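Side-chain contacts in putative aldehyde dehydrogenase AldY (Bacillus subtilis, PDB 4DNG), which probably oxidises aldehydes to carboxylates with NAD+ as the electron acceptor and may contribute to protecting the cell against stress from ethanol and related compounds: residues Ala266-Ala271 with Gln297-Glu302; Gly393-Ala398 with Leu418-Lys423. All coordinates share one frame; numbering follows the deposited sequence.

Contact 1 of 2, residues Ala266-Ala271 with Gln297-Glu302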
loop_
_atom_site.group_PDB
_atom_site.type_symbol
_atom_site.label_atom_id
_atom_site.label_comp_id
_atom_site.label_asym_id
_atom_site.label_seq_id
_atom_site.Cartn_x
_atom_site.Cartn_y
_atom_site.Cartn_z
ATOM N N ALA A 266 28.062 -4.329 25.269
ATOM C CA ALA A 266 28.558 -4.866 23.988
ATOM C C ALA A 266 30.005 -5.346 23.997
ATOM O O ALA A 266 30.850 -4.824 24.733
ATOM C CB ALA A 266 28.393 -3.839 22.889
ATOM N N ASP A 267 30.287 -6.345 23.166
ATOM C CA ASP A 267 31.657 -6.703 22.859
ATOM C C ASP A 267 32.136 -5.643 21.877
ATOM O O ASP A 267 31.633 -5.578 20.757
ATOM C CB ASP A 267 31.709 -8.095 22.223
ATOM C CG ASP A 267 33.093 -8.457 21.686
ATOM O OD1 ASP A 267 33.807 -7.578 21.142
ATOM O OD2 ASP A 267 33.459 -9.644 21.785
ATOM N N VAL A 268 33.084 -4.810 22.299
ATOM C CA VAL A 268 33.554 -3.695 21.475
ATOM C C VAL A 268 34.210 -4.194 20.184
ATOM O O VAL A 268 33.852 -3.745 19.076
ATOM C CB VAL A 268 34.499 -2.758 22.259
ATOM C CG1 VAL A 268 35.173 -1.737 21.350
ATOM C CG2 VAL A 268 33.723 -2.044 23.341
ATOM N N ASP A 269 35.131 -5.146 20.333
ATOM C CA ASP A 269 35.884 -5.681 19.201
ATOM C C ASP A 269 34.994 -6.225 18.072
ATOM O O ASP A 269 35.214 -5.929 16.895
ATOM C CB ASP A 269 36.867 -6.745 19.679
ATOM C CG ASP A 269 38.218 -6.610 19.026
ATOM O OD1 ASP A 269 39.121 -6.035 19.674
ATOM O OD2 ASP A 269 38.366 -7.051 17.860
ATOM N N ARG A 270 33.990 -7.013 18.438
ATOM C CA ARG A 270 32.962 -7.446 17.499
ATOM C C ARG A 270 32.301 -6.229 16.831
ATOM O O ARG A 270 32.141 -6.214 15.606
ATOM C CB ARG A 270 31.927 -8.304 18.235
ATOM C CG ARG A 270 31.065 -9.218 17.373
ATOM C CD ARG A 270 30.478 -10.332 18.238
ATOM N NE ARG A 270 29.282 -10.951 17.664
ATOM C CZ ARG A 270 29.177 -12.232 17.311
ATOM N NH1 ARG A 270 28.036 -12.679 16.803
ATOM N NH2 ARG A 270 30.198 -13.072 17.469
ATOM N N ALA A 271 31.974 -5.207 17.636
ATOM C CA ALA A 271 31.238 -4.003 17.189
ATOM C C ALA A 271 32.045 -3.088 16.265
ATOM O O ALA A 271 31.521 -2.593 15.265
ATOM C CB ALA A 271 30.707 -3.204 18.383
ATOM N N GLN A 297 28.605 5.649 26.648
ATOM C CA GLN A 297 29.741 6.383 27.237
ATOM C C GLN A 297 30.934 5.556 27.760
ATOM O O GLN A 297 32.078 5.876 27.440
ATOM C CB GLN A 297 29.261 7.389 28.301
ATOM C CG GLN A 297 28.540 6.785 29.507
ATOM C CD GLN A 297 28.257 7.799 30.609
ATOM O OE1 GLN A 297 27.715 8.881 30.364
ATOM N NE2 GLN A 297 28.611 7.443 31.835
ATOM N N ASP A 298 30.677 4.511 28.553
ATOM C CA ASP A 298 31.763 3.760 29.223
ATOM C C ASP A 298 32.637 2.954 28.248
ATOM O O ASP A 298 33.634 2.365 28.659
ATOM C CB ASP A 298 31.234 2.813 30.329
ATOM C CG ASP A 298 30.321 3.507 31.341
ATOM O OD1 ASP A 298 30.576 4.678 31.703
ATOM O OD2 ASP A 298 29.342 2.859 31.785
ATOM N N VAL A 299 32.256 2.920 26.974
ATOM C CA VAL A 299 32.945 2.086 25.986
ATOM C C VAL A 299 33.266 2.901 24.723
ATOM O O VAL A 299 33.927 2.425 23.791
ATOM C CB VAL A 299 32.141 0.800 25.663
ATOM C CG1 VAL A 299 32.989 -0.165 24.865
ATOM C CG2 VAL A 299 31.688 0.106 26.944
ATOM N N TYR A 300 32.817 4.154 24.751
ATOM C CA TYR A 300 33.049 5.152 23.712
ATOM C C TYR A 300 34.506 5.290 23.289
ATOM O O TYR A 300 34.845 5.059 22.123
ATOM C CB TYR A 300 32.516 6.505 24.196
ATOM C CG TYR A 300 32.620 7.624 23.185
ATOM C CD1 TYR A 300 31.699 7.736 22.139
ATOM C CD2 TYR A 300 33.628 8.584 23.289
ATOM C CE1 TYR A 300 31.789 8.767 21.222
ATOM C CE2 TYR A 300 33.735 9.615 22.373
ATOM C CZ TYR A 300 32.814 9.705 21.348
ATOM O OH TYR A 300 32.918 10.734 20.449
ATOM N N ASP A 301 35.363 5.669 24.237
ATOM C CA ASP A 301 36.762 5.973 23.939
ATOM C C ASP A 301 37.512 4.758 23.392
ATOM O O ASP A 301 38.336 4.895 22.481
ATOM C CB ASP A 301 37.462 6.593 25.151
ATOM C CG ASP A 301 36.741 7.832 25.667
ATOM O OD1 ASP A 301 37.179 8.960 25.363
ATOM O OD2 ASP A 301 35.716 7.681 26.357
ATOM N N GLU A 302 37.192 3.577 23.921
ATOM C CA GLU A 302 37.719 2.312 23.401
ATOM C C GLU A 302 37.283 2.047 21.956
ATOM O O GLU A 302 38.104 1.631 21.127
ATOM C CB GLU A 302 37.315 1.145 24.312
ATOM C CG GLU A 302 37.614 -0.247 23.761
ATOM C CD GLU A 302 37.333 -1.372 24.758
ATOM O OE1 GLU A 302 36.964 -1.097 25.925
ATOM O OE2 GLU A 302 37.493 -2.551 24.378
#
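V268, V299 and E302 bring together the first turns of helices 268-281 and 297-313. Helix 268-281 is the crossover of a beta-alpha-beta unit between the parallel neighbours 258-262 and 290-296, and here it meets the helix that leaves the second of these strands. The backbones come near, with 7.4 Å between V268 CA and V299 CA.

The joint is essentially apolar. V268 and V299 lie alongside each other, pointing opposite ways, with V268 CG2 facing V299 CG1, but the modelled gap between these methyls is too short for carbons, so their exact positions are doubtful. The other methyl, V268 CG1, rests on the E302 CG methylene at 3.7 Å, a normal distance. E302 has CG anti to its backbone N (chi1 171°) and runs extended from there, which carries its carboxylate obliquely across the valine until OE2 lies 3.7 Å from V268 CB. Replacing this valine by an alanine removes both methyls and would probably leave the E302 CG methylene without its apolar cover.

No polar bond spans the segments. E302 OE2 has its charged partner one helical turn on, in a salt bridge with K306, whose ammonium may ease the repulsion between E302 OE2 and D269 OD1, 6.1 Å away. On the sheet side, A266 and A271 pack on F414, while Y300 turns away to I389 and K391.

Within 266-271, D267 is the N-cap: its OD1 accepts from R270 N at 2.8 Å in a nearly straight bond (170°), the N-H arriving from above the carboxylate plane.

Contact 2 of 2, residues Gly393-Ala398 with Leu418-Lys423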
loop_
_atom_site.group_PDB
_atom_site.type_symbol
_atom_site.label_atom_id
_atom_site.label_comp_id
_atom_site.label_asym_id
_atom_site.label_seq_id
_atom_site.Cartn_x
_atom_site.Cartn_y
_atom_site.Cartn_z
ATOM N N GLY A 393 24.754 8.809 26.873
ATOM C CA GLY A 393 24.905 8.694 28.330
ATOM C C GLY A 393 24.128 7.550 28.987
ATOM O O GLY A 393 24.311 7.279 30.166
ATOM N N SER A 394 23.258 6.882 28.228
ATOM C CA SER A 394 22.561 5.674 28.687
ATOM C C SER A 394 22.222 4.749 27.503
ATOM O O SER A 394 22.373 5.143 26.333
ATOM C CB SER A 394 21.279 6.048 29.429
ATOM O OG SER A 394 20.214 6.248 28.511
ATOM N N ASP A 395 21.753 3.538 27.806
ATOM C CA ASP A 395 21.330 2.603 26.752
ATOM C C ASP A 395 19.966 2.979 26.190
ATOM O O ASP A 395 19.721 2.833 25.001
ATOM C CB ASP A 395 21.339 1.153 27.239
ATOM C CG ASP A 395 22.746 0.580 27.354
ATOM O OD1 ASP A 395 23.656 1.073 26.657
ATOM O OD2 ASP A 395 22.943 -0.371 28.143
ATOM N N GLN A 396 19.094 3.491 27.054
ATOM C CA GLN A 396 17.816 4.057 26.617
ATOM C C GLN A 396 17.961 5.280 25.675
ATOM O O GLN A 396 17.281 5.349 24.643
ATOM C CB GLN A 396 16.921 4.381 27.818
ATOM C CG GLN A 396 15.527 4.848 27.432
ATOM C CD GLN A 396 14.796 3.822 26.598
ATOM O OE1 GLN A 396 14.539 2.709 27.060
ATOM N NE2 GLN A 396 14.464 4.182 25.361
ATOM N N GLU A 397 18.844 6.223 26.026
ATOM C CA GLU A 397 19.164 7.365 25.141
ATOM C C GLU A 397 19.714 6.884 23.792
ATOM O O GLU A 397 19.260 7.332 22.732
ATOM C CB GLU A 397 20.142 8.338 25.814
ATOM C CG GLU A 397 20.537 9.542 24.964
ATOM C CD GLU A 397 21.390 10.554 25.721
ATOM O OE1 GLU A 397 22.492 10.195 26.182
ATOM O OE2 GLU A 397 20.962 11.720 25.847
ATOM N N ALA A 398 20.678 5.963 23.839
ATOM C CA ALA A 398 21.203 5.322 22.629
ATOM C C ALA A 398 20.086 4.884 21.682
ATOM O O ALA A 398 20.124 5.183 20.487
ATOM C CB ALA A 398 22.062 4.125 22.995
ATOM N N LEU A 418 21.277 -10.648 25.214
ATOM C CA LEU A 418 20.419 -10.970 24.059
ATOM C C LEU A 418 18.916 -10.758 24.304
ATOM O O LEU A 418 18.172 -10.450 23.366
ATOM C CB LEU A 418 20.687 -12.392 23.545
ATOM C CG LEU A 418 22.067 -12.734 22.966
ATOM C CD1 LEU A 418 22.070 -14.185 22.507
ATOM C CD2 LEU A 418 22.478 -11.802 21.830
ATOM N N GLU A 419 18.481 -10.922 25.551
ATOM C CA GLU A 419 17.128 -10.541 25.956
ATOM C C GLU A 419 16.950 -9.021 25.855
ATOM O O GLU A 419 15.931 -8.549 25.329
ATOM C CB GLU A 419 16.809 -11.017 27.386
ATOM C CG GLU A 419 16.544 -12.513 27.540
ATOM C CD GLU A 419 16.167 -12.923 28.968
ATOM O OE1 GLU A 419 15.817 -12.046 29.791
ATOM O OE2 GLU A 419 16.212 -14.136 29.274
ATOM N N LYS A 420 17.946 -8.277 26.354
ATOM C CA LYS A 420 17.964 -6.801 26.364
ATOM C C LYS A 420 17.998 -6.221 24.954
ATOM O O LYS A 420 17.366 -5.198 24.677
ATOM C CB LYS A 420 19.183 -6.324 27.151
ATOM C CG LYS A 420 19.420 -4.829 27.287
ATOM C CD LYS A 420 20.818 -4.608 27.876
ATOM C CE LYS A 420 21.089 -3.157 28.257
ATOM N NZ LYS A 420 20.532 -2.787 29.602
ATOM N N GLY A 421 18.750 -6.866 24.069
ATOM C CA GLY A 421 18.802 -6.450 22.670
ATOM C C GLY A 421 17.486 -6.637 21.929
ATOM O O GLY A 421 17.111 -5.805 21.099
ATOM N N GLU A 422 16.785 -7.728 22.233
ATOM C CA GLU A 422 15.526 -8.019 21.584
ATOM C C GLU A 422 14.458 -7.040 22.050
ATOM O O GLU A 422 13.585 -6.648 21.276
ATOM C CB GLU A 422 15.103 -9.454 21.858
ATOM C CG GLU A 422 13.852 -9.883 21.115
ATOM C CD GLU A 422 13.429 -11.287 21.468
ATOM O OE1 GLU A 422 14.103 -12.247 21.038
ATOM O OE2 GLU A 422 12.421 -11.423 22.186
ATOM N N LYS A 423 14.537 -6.625 23.306
ATOM C CA LYS A 423 13.501 -5.762 23.863
ATOM C C LYS A 423 13.702 -4.315 23.449
ATOM O O LYS A 423 12.730 -3.565 23.279
ATOM C CB LYS A 423 13.384 -5.932 25.389
ATOM C CG LYS A 423 12.272 -6.889 25.838
ATOM C CD LYS A 423 12.437 -8.325 25.324
ATOM C CE LYS A 423 11.309 -9.248 25.784
ATOM N NZ LYS A 423 10.012 -9.007 25.082
#
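K420 reaches from helix 418-425 across to D395 on the first turn of helix 395-403, spanning 10.0 Å between K420 CA and D395 CA. Its CB already points toward the other segment. From there CG stands anti to the backbone N (chi1 179°), and CG and CD continue the extended run, carrying the chain toward helix 395-403 while the side chain also packs on D265 and T415 in nearby loops. CE is where it meets D395: OD2 of the aspartate sits 3.3 Å from K420 CE, with D395 CG further back at 4.2 Å. The bend at the last torsion (chi4 82°) swings NZ to the side of D395 OD2, leaving CE the nearer atom, and K420 NZ ends 3.7 Å from D395 OD2. That is a long salt bridge, with no hydrogen bond across the pair, and the two side chains meet at about a right angle.

Helix 418-425 is itself the crossover of a beta-alpha-beta unit, joining the parallel neighbours 410-414 and 432-435, and its E422 OE2 is hydrogen-bonded to Y140 OH of the second subunit.

The aspartate is held independently of the lysine: D395 OD2 is hydrogen-bonded to S264 OG, and F424 packs against its side chain. Being the first residue of its helix, D395 puts a negative charge where the helix dipole would probably welcome one. The same turn is N-capped by S394, whose OG accepts from E397 N at 2.8 Å with an N-H...O angle of 173°. E397, extended, reaches back past the cap, where its OE1 accepts from G393 N at 2.7 Å, nearly in line with the C-O bond.

Both contacts join opening turns of helices that follow parallel strands of one mixed sheet: 258-262 and 290-296 lead into contact 1, 386-392 and 410-414 into contact 2. They come in series along the chain, contact 1 closing before contact 2 opens, with centres about 14 Å apart. Strands 290-296 and 386-392 lie side by side, which brings their exits together: Q297 OE1 packs 3.5 Å from G393 CA. Both lie past the C-terminal ends of these strands in what is probably the catalytic domain, as in other aldehyde dehydrogenases, away from the probable NAD+ site and predicted active-site residues. Each also reaches the second subunit, R270 packing on its Q477 and L418 and E422 on its I476.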